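Local coordinates for protein borrelidin polyketide synthase, type I (Streptomyces parvulus, PDB 6OBT) that probably removes water from beta-hydroxyacyl intermediates as a dehydratase domain of the polyketide synthase assembly line that builds borrelidin, at residues A[39-47]-A[58-69]; A[131-139]-A[150-158]. All coordinates share one frame; numbering follows the deposited sequence.

How the interactions relate
Both contacts belong to the same run of antiparallel strands, with centres about 20 Å apart and nearest atoms about 7 Å apart, so they do not touch. Strand 119-127 lies between strands 55-62 and 134-142 and connects the two contacts, while helix 83-97 packs against both. Interaction 1 is the more buried: a loop lies along a strand and its continuation, held by an aromatic cluster, a water and few direct hydrogen bonds. Interaction 2 is a regular hairpin, 131-139 with 150-158, held chiefly by backbone bonds; one face is mostly apolar and turned inward, with Arg134 at its outer end, the other is more exposed. The second subunit touches both contacts, interaction 1 more extensively.

Interaction 1 of 2, residues A[39-47]-A[58-69]; sequences EAGHAFVPA and WTGRLSLPSYPW
Phe44 inserts its ring among Leu62, Tyr67 and Trp69. Its edge points at the face of Tyr67 in a T-shaped pair, with centroids 5.0 Å apart and planes at 84°; CE1 sits over the middle of the tyrosine ring. Phe44 CD1 meets the methyl Leu62 CD2 at 3.7 Å, the two side chains crossing at about a right angle. The far end, Phe44 CZ, reaches Trp69 CH2 at 3.8 Å. This reach follows from a first torsion of -71°, which sets CG opposite the carbonyl carbon and brings the ring toward 58-69. A second apolar patch lies farther back along the strand: Val45 CB rests on Trp58 CB at 3.7 Å, and Ala40 CB touches the indole at Trp58 CD1, 3.6 Å away. Helix 83-97 covers both patches through Val85, Leu89 and Ala93.

Outward from these groups, the backbones approach closely. Phe44 O faces Gly60 CA at 3.4 Å in a CA-H...O contact, where the strand carries no side chain. Tyr67 OH donates to Ala43 O at 2.9 Å, from well above the carbonyl plane. A single water donates to Phe44 O and Tyr67 OH and accepts from Arg61 N, so the tyrosine hydroxyl is tied to the loop both directly and through solvent. At the edge, Thr59 N donates to Ala47 O at 3.0 Å with an N-H...O angle of 162°, in an antiparallel hydrogen-bonded pair. Thr59 OG1 instead bonds Val35 O of the second subunit.

Sheet residues packed over a central helix, with a loop leading into a neighbouring strand, are consistent with the hot-dog architecture of polyketide synthase dehydratases, here close to the subunit interface.

Interaction 2 of 2, residues A[131-139]-A[150-158]; sequences PGTRTVSMH and HAEGILGAG
Arg134 and Leu155 form the first of three antiparallel hydrogen-bonded pairs, followed by Val136 with Gly153 and Met138 with Ala151. Among the backbone bonds, Leu155 N to Arg134 O is short, 2.7 Å, and nearly straight at 170°. Val136 N to Gly153 O measures 2.9 Å, but its donor stands 48° out of the carbonyl plane. The regular pattern breaks at Met138, whose O accepts His150 N at 2.8 Å and, weakly, Ala151 N at 3.5 Å. Two residues thus face one, a classic beta bulge.

Apolar contacts lie mainly on the face bearing Val136, Met138, Ala151 and Leu155. Val136 CB meets Leu155 CD1 at 3.9 Å, and a first torsion of 61° lays its CG1 over the Gly153 backbone. Met138 bends at its second torsion and returns SD to within 3.9 Å of Ala151 CB. Helix 83-97 packs on Met138 through Trp86 and Ala90. Toward the open end of the hairpin, methyl meets methyl, Thr133 CG2 to Ile154 CG2 at 3.6 Å.

Polar side-chain bonds run along or beyond the pair. Ser137 OG and His139 NE2, two residues apart on one strand, share a hydrogen bond of 2.6 Å in the plane of the imidazole. His150 is held at both ring nitrogens, by Ser109 O and Ser140 OG, with its ring nearly parallel to that of Trp86.

The arrangement is a beta hairpin of strands 134-142 and 148-156 with a classic bulge, its largely apolar face turned to the helix as in a hot-dog fold.

Interaction 1 of 2, residues A[39-47]-A[58-69]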
ATOM      1  N   GLU A  39       2.547   9.029  -5.994  1.00 49.00           N
ATOM      2  CA  GLU A  39       3.942   9.042  -6.413  1.00 45.11           C
ATOM      3  C   GLU A  39       4.786   9.689  -5.319  1.00 46.87           C
ATOM      4  O   GLU A  39       4.521  10.823  -4.910  1.00 47.40           O
ATOM      5  CB  GLU A  39       4.090   9.797  -7.730  1.00 52.72           C
ATOM      6  CG  GLU A  39       3.376   9.160  -8.902  1.00 67.94           C
ATOM      7  CD  GLU A  39       4.247   8.167  -9.651  1.00 83.38           C
ATOM      8  OE1 GLU A  39       5.433   8.018  -9.283  1.00 87.08           O
ATOM      9  OE2 GLU A  39       3.745   7.537 -10.611  1.00 89.48           O
ATOM     10  N   ALA A  40       5.805   8.972  -4.849  1.00 47.61           N
ATOM     11  CA  ALA A  40       6.554   9.369  -3.661  1.00 42.51           C
ATOM     12  C   ALA A  40       7.911  10.003  -3.958  1.00 43.78           C
ATOM     13  O   ALA A  40       8.535  10.539  -3.035  1.00 47.10           O
ATOM     14  CB  ALA A  40       6.736   8.160  -2.730  1.00 35.75           C
ATOM     15  N   GLY A  41       8.388   9.954  -5.203  1.00 42.19           N
ATOM     16  CA  GLY A  41       9.570  10.713  -5.590  1.00 45.32           C
ATOM     17  C   GLY A  41      10.905  10.235  -5.051  1.00 45.75           C
ATOM     18  O   GLY A  41      11.865  11.011  -5.032  1.00 48.11           O
ATOM     19  N   HIS A  42      10.999   8.988  -4.596  1.00 41.70           N
ATOM     20  CA  HIS A  42      12.254   8.398  -4.151  1.00 39.26           C
ATOM     21  C   HIS A  42      12.571   7.178  -4.997  1.00 41.17           C
ATOM     22  O   HIS A  42      11.670   6.415  -5.357  1.00 35.32           O
ATOM     23  CB  HIS A  42      12.209   7.982  -2.684  1.00 33.99           C
ATOM     24  CG  HIS A  42      13.567   7.771  -2.086  1.00 37.60           C
ATOM     25  ND1 HIS A  42      14.263   6.585  -2.207  1.00 38.02           N
ATOM     26  CD2 HIS A  42      14.376   8.614  -1.399  1.00 35.94           C
ATOM     27  CE1 HIS A  42      15.429   6.697  -1.595  1.00 40.64           C
ATOM     28  NE2 HIS A  42      15.525   7.922  -1.100  1.00 35.98           N
ATOM     29  N   ALA A  43      13.860   6.989  -5.287  1.00 37.25           N
ATOM     30  CA  ALA A  43      14.283   5.877  -6.135  1.00 40.50           C
ATOM     31  C   ALA A  43      13.963   4.526  -5.502  1.00 38.87           C
ATOM     32  O   ALA A  43      13.498   3.607  -6.191  1.00 43.78           O
ATOM     33  CB  ALA A  43      15.781   5.984  -6.432  1.00 44.94           C
ATOM     34  N   PHE A  44      14.181   4.386  -4.190  1.00 33.78           N
ATOM     35  CA  PHE A  44      13.954   3.106  -3.526  1.00 32.30           C
ATOM     36  C   PHE A  44      12.493   2.878  -3.158  1.00 34.94           C
ATOM     37  O   PHE A  44      12.062   1.724  -3.090  1.00 30.84           O
ATOM     38  CB  PHE A  44      14.781   2.993  -2.252  1.00 33.89           C
ATOM     39  CG  PHE A  44      16.258   2.832  -2.491  1.00 42.29           C
ATOM     40  CD1 PHE A  44      16.746   2.485  -3.738  1.00 44.67           C
ATOM     41  CD2 PHE A  44      17.152   3.034  -1.458  1.00 37.40           C
ATOM     42  CE1 PHE A  44      18.117   2.347  -3.949  1.00 47.99           C
ATOM     43  CE2 PHE A  44      18.515   2.900  -1.659  1.00 37.21           C
ATOM     44  CZ  PHE A  44      18.996   2.550  -2.906  1.00 40.46           C
ATOM     45  N   VAL A  45      11.737   3.930  -2.859  1.00 36.24           N
ATOM     46  CA  VAL A  45      10.320   3.745  -2.533  1.00 35.35           C
ATOM     47  C   VAL A  45       9.496   4.660  -3.430  1.00 36.71           C
ATOM     48  O   VAL A  45       9.120   5.768  -3.025  1.00 39.56           O
ATOM     49  CB  VAL A  45      10.042   3.973  -1.039  1.00 31.67           C
ATOM     50  CG1 VAL A  45      10.503   2.761  -0.253  1.00 29.67           C
ATOM     51  CG2 VAL A  45      10.727   5.226  -0.515  1.00 30.38           C
ATOM     52  N   PRO A  46       9.214   4.239  -4.665  1.00 36.60           N
ATOM     53  CA  PRO A  46       8.553   5.135  -5.628  1.00 39.76           C
ATOM     54  C   PRO A  46       7.081   5.399  -5.342  1.00 38.43           C
ATOM     55  O   PRO A  46       6.508   6.297  -5.976  1.00 38.78           O
ATOM     56  CB  PRO A  46       8.713   4.396  -6.965  1.00 45.49           C
ATOM     57  CG  PRO A  46       9.774   3.362  -6.722  1.00 46.85           C
ATOM     58  CD  PRO A  46       9.666   2.985  -5.288  1.00 37.92           C
ATOM     59  N   ALA A  47       6.449   4.658  -4.435  1.00 32.38           N
ATOM     60  CA  ALA A  47       5.014   4.789  -4.206  1.00 33.53           C
ATOM     61  C   ALA A  47       4.744   4.889  -2.717  1.00 34.37           C
ATOM     62  O   ALA A  47       5.452   4.286  -1.906  1.00 33.89           O
ATOM     63  CB  ALA A  47       4.247   3.587  -4.797  1.00 37.66           C
ATOM     64  N   TRP A  58       5.482   3.611   2.636  1.00 25.94           N
ATOM     65  CA  TRP A  58       6.241   3.744   1.400  1.00 30.52           C
ATOM     66  C   TRP A  58       6.680   2.348   0.973  1.00 29.40           C
ATOM     67  O   TRP A  58       7.067   1.528   1.810  1.00 29.66           O
ATOM     68  CB  TRP A  58       7.469   4.666   1.570  1.00 29.26           C
ATOM     69  CG  TRP A  58       7.122   6.148   1.620  1.00 35.53           C
ATOM     70  CD1 TRP A  58       7.297   7.082   0.628  1.00 34.21           C
ATOM     71  CD2 TRP A  58       6.533   6.841   2.721  1.00 36.09           C
ATOM     72  NE1 TRP A  58       6.856   8.322   1.057  1.00 36.05           N
ATOM     73  CE2 TRP A  58       6.385   8.194   2.339  1.00 33.76           C
ATOM     74  CE3 TRP A  58       6.101   6.447   3.997  1.00 41.37           C
ATOM     75  CZ2 TRP A  58       5.820   9.148   3.184  1.00 43.55           C
ATOM     76  CZ3 TRP A  58       5.548   7.405   4.837  1.00 44.72           C
ATOM     77  CH2 TRP A  58       5.412   8.736   4.425  1.00 44.43           C
ATOM     78  N   THR A  59       6.610   2.076  -0.329  1.00 31.91           N
ATOM     79  CA  THR A  59       6.839   0.733  -0.841  1.00 32.21           C
ATOM     80  C   THR A  59       7.794   0.784  -2.017  1.00 31.60           C
ATOM     81  O   THR A  59       7.816   1.758  -2.782  1.00 32.49           O
ATOM     82  CB  THR A  59       5.514   0.035  -1.297  1.00 33.64           C
ATOM     83  OG1 THR A  59       5.000   0.679  -2.470  1.00 34.59           O
ATOM     84  CG2 THR A  59       4.451   0.092  -0.213  1.00 36.76           C
ATOM     85  N   GLY A  60       8.573  -0.279  -2.159  1.00 30.52           N
ATOM     86  CA  GLY A  60       9.436  -0.420  -3.312  1.00 34.85           C
ATOM     87  C   GLY A  60       9.913  -1.846  -3.465  1.00 36.14           C
ATOM     88  O   GLY A  60       9.655  -2.708  -2.623  1.00 35.48           O
ATOM     89  N   ARG A  61      10.632  -2.078  -4.563  1.00 35.44           N
ATOM     90  CA  ARG A  61      11.301  -3.342  -4.844  1.00 34.96           C
ATOM     91  C   ARG A  61      12.794  -3.079  -5.017  1.00 41.47           C
ATOM     92  O   ARG A  61      13.181  -2.235  -5.834  1.00 48.10           O
ATOM     93  CB  ARG A  61      10.749  -3.976  -6.115  1.00 44.38           C
ATOM     94  CG  ARG A  61      11.209  -5.401  -6.356  1.00 53.95           C
ATOM     95  CD  ARG A  61      10.518  -5.999  -7.567  1.00 63.33           C
ATOM     96  NE  ARG A  61      10.861  -5.294  -8.800  1.00 70.75           N
ATOM     97  CZ  ARG A  61      10.383  -5.610 -10.001  1.00 76.30           C
ATOM     98  NH1 ARG A  61       9.536  -6.624 -10.134  1.00 80.15           N
ATOM     99  NH2 ARG A  61      10.750  -4.913 -11.069  1.00 75.55           N
ATOM    100  N   LEU A  62      13.626  -3.802  -4.264  1.00 38.76           N
ATOM    101  CA  LEU A  62      15.080  -3.684  -4.354  1.00 39.34           C
ATOM    102  C   LEU A  62      15.666  -4.931  -5.003  1.00 41.59           C
ATOM    103  O   LEU A  62      15.292  -6.057  -4.655  1.00 44.57           O
ATOM    104  CB  LEU A  62      15.713  -3.486  -2.975  1.00 42.52           C
ATOM    105  CG  LEU A  62      15.469  -2.170  -2.238  1.00 45.84           C
ATOM    106  CD1 LEU A  62      16.360  -2.101  -1.003  1.00 38.85           C
ATOM    107  CD2 LEU A  62      15.676  -0.956  -3.150  1.00 52.09           C
ATOM    108  N   SER A  63      16.592  -4.724  -5.933  1.00 40.87           N
ATOM    109  CA  SER A  63      17.343  -5.811  -6.536  1.00 46.78           C
ATOM    110  C   SER A  63      18.601  -5.219  -7.154  1.00 46.53           C
ATOM    111  O   SER A  63      18.658  -4.027  -7.462  1.00 43.50           O
ATOM    112  CB  SER A  63      16.518  -6.565  -7.581  1.00 48.87           C
ATOM    113  OG  SER A  63      16.445  -5.862  -8.810  1.00 48.17           O
ATOM    114  N   LEU A  64      19.607  -6.063  -7.331  1.00 49.39           N
ATOM    115  CA  LEU A  64      20.832  -5.559  -7.940  1.00 47.93           C
ATOM    116  C   LEU A  64      20.664  -5.248  -9.430  1.00 53.96           C
ATOM    117  O   LEU A  64      21.312  -4.323  -9.927  1.00 54.14           O
ATOM    118  CB  LEU A  64      21.986  -6.537  -7.713  1.00 53.71           C
ATOM    119  CG  LEU A  64      22.334  -6.650  -6.219  1.00 62.49           C
ATOM    120  CD1 LEU A  64      22.992  -7.985  -5.887  1.00 71.97           C
ATOM    121  CD2 LEU A  64      23.199  -5.481  -5.745  1.00 61.14           C
ATOM    122  N   PRO A  65      19.820  -5.956 -10.190  1.00 56.78           N
ATOM    123  CA  PRO A  65      19.598  -5.508 -11.575  1.00 57.09           C
ATOM    124  C   PRO A  65      18.944  -4.140 -11.666  1.00 55.73           C
ATOM    125  O   PRO A  65      19.149  -3.433 -12.659  1.00 61.07           O
ATOM    126  CB  PRO A  65      18.716  -6.616 -12.158  1.00 56.94           C
ATOM    127  CG  PRO A  65      19.149  -7.828 -11.405  1.00 58.23           C
ATOM    128  CD  PRO A  65      19.356  -7.346  -9.998  1.00 55.42           C
ATOM    129  N   SER A  66      18.178  -3.737 -10.649  1.00 49.58           N
ATOM    130  CA  SER A  66      17.556  -2.419 -10.657  1.00 49.63           C
ATOM    131  C   SER A  66      18.508  -1.331 -10.174  1.00 50.83           C
ATOM    132  O   SER A  66      18.403  -0.184 -10.616  1.00 53.53           O
ATOM    133  CB  SER A  66      16.293  -2.425  -9.796  1.00 46.92           C
ATOM    134  OG  SER A  66      15.251  -3.127 -10.454  1.00 49.09           O
ATOM    135  N   TYR A  67      19.423  -1.663  -9.272  1.00 48.42           N
ATOM    136  CA  TYR A  67      20.406  -0.709  -8.759  1.00 49.43           C
ATOM    137  C   TYR A  67      21.745  -1.423  -8.671  1.00 45.90           C
ATOM    138  O   TYR A  67      22.189  -1.808  -7.583  1.00 41.31           O
ATOM    139  CB  TYR A  67      19.990  -0.160  -7.394  1.00 45.44           C
ATOM    140  CG  TYR A  67      18.512   0.148  -7.258  1.00 50.84           C
ATOM    141  CD1 TYR A  67      17.627  -0.804  -6.769  1.00 49.55           C
ATOM    142  CD2 TYR A  67      18.007   1.394  -7.615  1.00 51.28           C
ATOM    143  CE1 TYR A  67      16.285  -0.531  -6.638  1.00 55.78           C
ATOM    144  CE2 TYR A  67      16.662   1.681  -7.492  1.00 51.37           C
ATOM    145  CZ  TYR A  67      15.804   0.713  -7.002  1.00 60.59           C
ATOM    146  OH  TYR A  67      14.458   0.982  -6.868  1.00 70.23           O
ATOM    147  N   PRO A  68      22.409  -1.642  -9.808  1.00 52.71           N
ATOM    148  CA  PRO A  68      23.646  -2.443  -9.782  1.00 57.97           C
ATOM    149  C   PRO A  68      24.733  -1.861  -8.902  1.00 56.11           C
ATOM    150  O   PRO A  68      25.571  -2.625  -8.412  1.00 49.76           O
ATOM    151  CB  PRO A  68      24.076  -2.498 -11.257  1.00 66.01           C
ATOM    152  CG  PRO A  68      23.271  -1.462 -11.958  1.00 67.82           C
ATOM    153  CD  PRO A  68      22.007  -1.281 -11.178  1.00 62.61           C
ATOM    154  N   TRP A  69      24.733  -0.547  -8.661  1.00 56.48           N
ATOM    155  CA  TRP A  69      25.751   0.041  -7.799  1.00 55.07           C
ATOM    156  C   TRP A  69      25.629  -0.426  -6.353  1.00 50.32           C
ATOM    157  O   TRP A  69      26.570  -0.239  -5.581  1.00 49.62           O
ATOM    158  CB  TRP A  69      25.701   1.576  -7.879  1.00 52.79           C
ATOM    159  CG  TRP A  69      24.387   2.160  -7.492  1.00 49.86           C
ATOM    160  CD1 TRP A  69      23.342   2.454  -8.322  1.00 53.01           C
ATOM    161  CD2 TRP A  69      23.962   2.506  -6.171  1.00 44.73           C
ATOM    162  NE1 TRP A  69      22.288   2.959  -7.595  1.00 52.98           N
ATOM    163  CE2 TRP A  69      22.643   3.002  -6.273  1.00 47.33           C
ATOM    164  CE3 TRP A  69      24.566   2.442  -4.912  1.00 43.95           C
ATOM    165  CZ2 TRP A  69      21.917   3.430  -5.164  1.00 44.84           C
ATOM    166  CZ3 TRP A  69      23.841   2.865  -3.808  1.00 45.16           C
ATOM    167  CH2 TRP A  69      22.531   3.355  -3.942  1.00 49.44           C
TER
HETATM  168  O   HOH W   1      11.747   0.460  -5.817  1.00 50.46           O

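Interaction 2 of 2, residues A[131-139]-A[150-158]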
ATOM      1  N   PRO A 131       1.247  14.729  18.871  1.00 82.61           N
ATOM      2  CA  PRO A 131       1.490  15.253  17.523  1.00 78.82           C
ATOM      3  C   PRO A 131       2.919  15.753  17.372  1.00 77.94           C
ATOM      4  O   PRO A 131       3.614  16.054  18.343  1.00 82.68           O
ATOM      5  CB  PRO A 131       0.477  16.398  17.390  1.00 83.45           C
ATOM      6  CG  PRO A 131       0.086  16.743  18.782  1.00 87.58           C
ATOM      7  CD  PRO A 131       0.212  15.490  19.590  1.00 86.43           C
ATOM      8  N   GLY A 132       3.355  15.832  16.119  1.00 71.97           N
ATOM      9  CA  GLY A 132       4.733  16.150  15.824  1.00 73.29           C
ATOM     10  C   GLY A 132       5.720  15.030  16.080  1.00 66.65           C
ATOM     11  O   GLY A 132       6.922  15.226  15.853  1.00 66.22           O
ATOM     12  N   THR A 133       5.258  13.871  16.552  1.00 59.90           N
ATOM     13  CA  THR A 133       6.115  12.720  16.823  1.00 57.04           C
ATOM     14  C   THR A 133       5.458  11.473  16.249  1.00 53.80           C
ATOM     15  O   THR A 133       4.302  11.175  16.570  1.00 58.85           O
ATOM     16  CB  THR A 133       6.360  12.548  18.326  1.00 61.49           C
ATOM     17  OG1 THR A 133       7.144  13.643  18.817  1.00 66.00           O
ATOM     18  CG2 THR A 133       7.099  11.248  18.591  1.00 58.43           C
ATOM     19  N   ARG A 134       6.191  10.745  15.406  1.00 46.48           N
ATOM     20  CA  ARG A 134       5.665   9.572  14.725  1.00 47.74           C
ATOM     21  C   ARG A 134       6.681   8.441  14.779  1.00 45.12           C
ATOM     22  O   ARG A 134       7.889   8.672  14.760  1.00 46.26           O
ATOM     23  CB  ARG A 134       5.309   9.892  13.262  1.00 49.33           C
ATOM     24  CG  ARG A 134       4.242  10.973  13.115  1.00 58.78           C
ATOM     25  CD  ARG A 134       3.701  11.030  11.702  1.00 58.87           C
ATOM     26  NE  ARG A 134       2.942  12.251  11.465  1.00 62.51           N
ATOM     27  CZ  ARG A 134       2.163  12.455  10.409  1.00 61.02           C
ATOM     28  NH1 ARG A 134       2.026  11.508   9.487  1.00 60.33           N
ATOM     29  NH2 ARG A 134       1.528  13.611  10.272  1.00 59.34           N
ATOM     30  N   THR A 135       6.183   7.214  14.876  1.00 41.76           N
ATOM     31  CA  THR A 135       7.083   6.079  14.779  1.00 40.92           C
ATOM     32  C   THR A 135       7.331   5.733  13.318  1.00 36.57           C
ATOM     33  O   THR A 135       6.535   6.046  12.433  1.00 37.82           O
ATOM     34  CB  THR A 135       6.508   4.861  15.491  1.00 50.32           C
ATOM     35  OG1 THR A 135       5.313   4.452  14.817  1.00 52.99           O
ATOM     36  CG2 THR A 135       6.183   5.207  16.931  1.00 56.01           C
ATOM     37  N   VAL A 136       8.466   5.093  13.067  1.00 38.70           N
ATOM     38  CA  VAL A 136       8.816   4.638  11.729  1.00 36.36           C
ATOM     39  C   VAL A 136       9.471   3.275  11.867  1.00 37.76           C
ATOM     40  O   VAL A 136      10.204   3.022  12.831  1.00 34.19           O
ATOM     41  CB  VAL A 136       9.733   5.642  10.988  1.00 37.53           C
ATOM     42  CG1 VAL A 136      11.088   5.868  11.724  1.00 32.71           C
ATOM     43  CG2 VAL A 136       9.965   5.195   9.561  1.00 35.39           C
ATOM     44  N   SER A 137       9.173   2.381  10.931  1.00 36.09           N
ATOM     45  CA  SER A 137       9.830   1.082  10.898  1.00 34.83           C
ATOM     46  C   SER A 137      10.055   0.687   9.450  1.00 30.41           C
ATOM     47  O   SER A 137       9.300   1.083   8.557  1.00 32.17           O
ATOM     48  CB  SER A 137       9.034   0.008  11.655  1.00 39.36           C
ATOM     49  OG  SER A 137       7.730  -0.200  11.111  1.00 39.96           O
ATOM     50  N   MET A 138      11.127  -0.073   9.233  1.00 29.66           N
ATOM     51  CA  MET A 138      11.598  -0.482   7.914  1.00 31.31           C
ATOM     52  C   MET A 138      11.618  -2.001   7.833  1.00 31.45           C
ATOM     53  O   MET A 138      12.128  -2.664   8.743  1.00 32.77           O
ATOM     54  CB  MET A 138      13.000   0.057   7.648  1.00 32.37           C
ATOM     55  CG  MET A 138      13.046   1.565   7.413  1.00 42.22           C
ATOM     56  SD  MET A 138      12.736   2.488   8.913  1.00 44.96           S
ATOM     57  CE  MET A 138      13.226   4.120   8.342  1.00 40.67           C
ATOM     58  N   HIS A 139      11.096  -2.549   6.737  1.00 34.12           N
ATOM     59  CA  HIS A 139      10.922  -3.993   6.620  1.00 33.76           C
ATOM     60  C   HIS A 139      11.207  -4.450   5.199  1.00 33.03           C
ATOM     61  O   HIS A 139      11.087  -3.688   4.241  1.00 33.36           O
ATOM     62  CB  HIS A 139       9.494  -4.445   6.980  1.00 34.10           C
ATOM     63  CG  HIS A 139       8.921  -3.750   8.173  1.00 32.18           C
ATOM     64  ND1 HIS A 139       8.726  -4.387   9.380  1.00 35.68           N
ATOM     65  CD2 HIS A 139       8.504  -2.474   8.348  1.00 32.39           C
ATOM     66  CE1 HIS A 139       8.208  -3.532  10.246  1.00 35.08           C
ATOM     67  NE2 HIS A 139       8.070  -2.363   9.647  1.00 35.41           N
ATOM     68  N   HIS A 150      14.224  -4.235   9.677  1.00 35.53           N
ATOM     69  CA  HIS A 150      15.582  -3.756   9.504  1.00 39.80           C
ATOM     70  C   HIS A 150      15.873  -2.500  10.308  1.00 43.11           C
ATOM     71  O   HIS A 150      17.045  -2.212  10.553  1.00 42.14           O
ATOM     72  CB  HIS A 150      15.865  -3.488   8.017  1.00 36.73           C
ATOM     73  CG  HIS A 150      15.765  -4.714   7.169  1.00 39.12           C
ATOM     74  ND1 HIS A 150      16.637  -5.776   7.298  1.00 41.58           N
ATOM     75  CD2 HIS A 150      14.870  -5.069   6.217  1.00 35.97           C
ATOM     76  CE1 HIS A 150      16.289  -6.731   6.450  1.00 43.81           C
ATOM     77  NE2 HIS A 150      15.218  -6.325   5.785  1.00 40.05           N
ATOM     78  N   ALA A 151      14.847  -1.767  10.737  1.00 36.35           N
ATOM     79  CA  ALA A 151      15.079  -0.556  11.522  1.00 40.59           C
ATOM     80  C   ALA A 151      13.776  -0.108  12.169  1.00 42.37           C
ATOM     81  O   ALA A 151      12.688  -0.327  11.625  1.00 37.18           O
ATOM     82  CB  ALA A 151      15.652   0.572  10.661  1.00 38.45           C
ATOM     83  N   GLU A 152      13.903   0.520  13.341  1.00 40.15           N
ATOM     84  CA  GLU A 152      12.772   1.116  14.037  1.00 40.22           C
ATOM     85  C   GLU A 152      13.225   2.441  14.625  1.00 37.32           C
ATOM     86  O   GLU A 152      14.394   2.600  14.989  1.00 38.64           O
ATOM     87  CB  GLU A 152      12.220   0.198  15.139  1.00 49.47           C
ATOM     88  CG  GLU A 152      11.595  -1.097  14.583  1.00 54.42           C
ATOM     89  CD  GLU A 152      10.898  -1.935  15.636  1.00 69.01           C
ATOM     90  OE1 GLU A 152      11.484  -2.944  16.080  1.00 78.13           O
ATOM     91  OE2 GLU A 152       9.757  -1.597  16.011  1.00 75.35           O
ATOM     92  N   GLY A 153      12.308   3.397  14.690  1.00 38.81           N
ATOM     93  CA  GLY A 153      12.702   4.695  15.198  1.00 39.82           C
ATOM     94  C   GLY A 153      11.538   5.647  15.349  1.00 42.43           C
ATOM     95  O   GLY A 153      10.367   5.256  15.295  1.00 39.38           O
ATOM     96  N   ILE A 154      11.900   6.919  15.531  1.00 36.60           N
ATOM     97  CA  ILE A 154      10.987   7.997  15.906  1.00 43.01           C
ATOM     98  C   ILE A 154      11.303   9.203  15.034  1.00 43.50           C
ATOM     99  O   ILE A 154      12.462   9.631  14.963  1.00 40.99           O
ATOM    100  CB  ILE A 154      11.142   8.388  17.391  1.00 50.30           C
ATOM    101  CG1 ILE A 154      11.125   7.153  18.295  1.00 54.29           C
ATOM    102  CG2 ILE A 154      10.117   9.443  17.800  1.00 55.36           C
ATOM    103  CD1 ILE A 154       9.751   6.659  18.613  1.00 55.88           C
ATOM    104  N   LEU A 155      10.282   9.752  14.381  1.00 43.00           N
ATOM    105  CA  LEU A 155      10.418  10.973  13.602  1.00 40.87           C
ATOM    106  C   LEU A 155       9.868  12.136  14.412  1.00 44.12           C
ATOM    107  O   LEU A 155       8.822  12.013  15.055  1.00 43.71           O
ATOM    108  CB  LEU A 155       9.689  10.870  12.265  1.00 39.19           C
ATOM    109  CG  LEU A 155      10.079   9.640  11.444  1.00 39.44           C
ATOM    110  CD1 LEU A 155       9.092   9.436  10.293  1.00 40.01           C
ATOM    111  CD2 LEU A 155      11.525   9.780  10.944  1.00 42.00           C
ATOM    112  N   GLY A 156      10.588  13.262  14.393  1.00 48.01           N
ATOM    113  CA  GLY A 156      10.247  14.392  15.223  1.00 54.32           C
ATOM    114  C   GLY A 156      10.307  15.693  14.443  1.00 61.62           C
ATOM    115  O   GLY A 156      10.703  15.734  13.276  1.00 55.32           O
ATOM    116  N   ALA A 157       9.894  16.753  15.119  1.00 69.75           N
ATOM    117  CA  ALA A 157       9.882  18.083  14.539  1.00 79.05           C
ATOM    118  C   ALA A 157      11.188  18.799  14.844  1.00 87.56           C
ATOM    119  O   ALA A 157      11.789  18.613  15.907  1.00 93.76           O
ATOM    120  CB  ALA A 157       8.707  18.899  15.076  1.00 80.58           C
ATOM    121  N   GLY A 158      11.631  19.607  13.881  1.00 89.47           N
ATOM    122  CA  GLY A 158      12.740  20.527  14.052  1.00 90.39           C
ATOM    123  C   GLY A 158      13.988  19.961  14.694  1.00 88.25           C
ATOM    124  O   GLY A 158      14.237  18.753  14.652  1.00 87.92           O
TER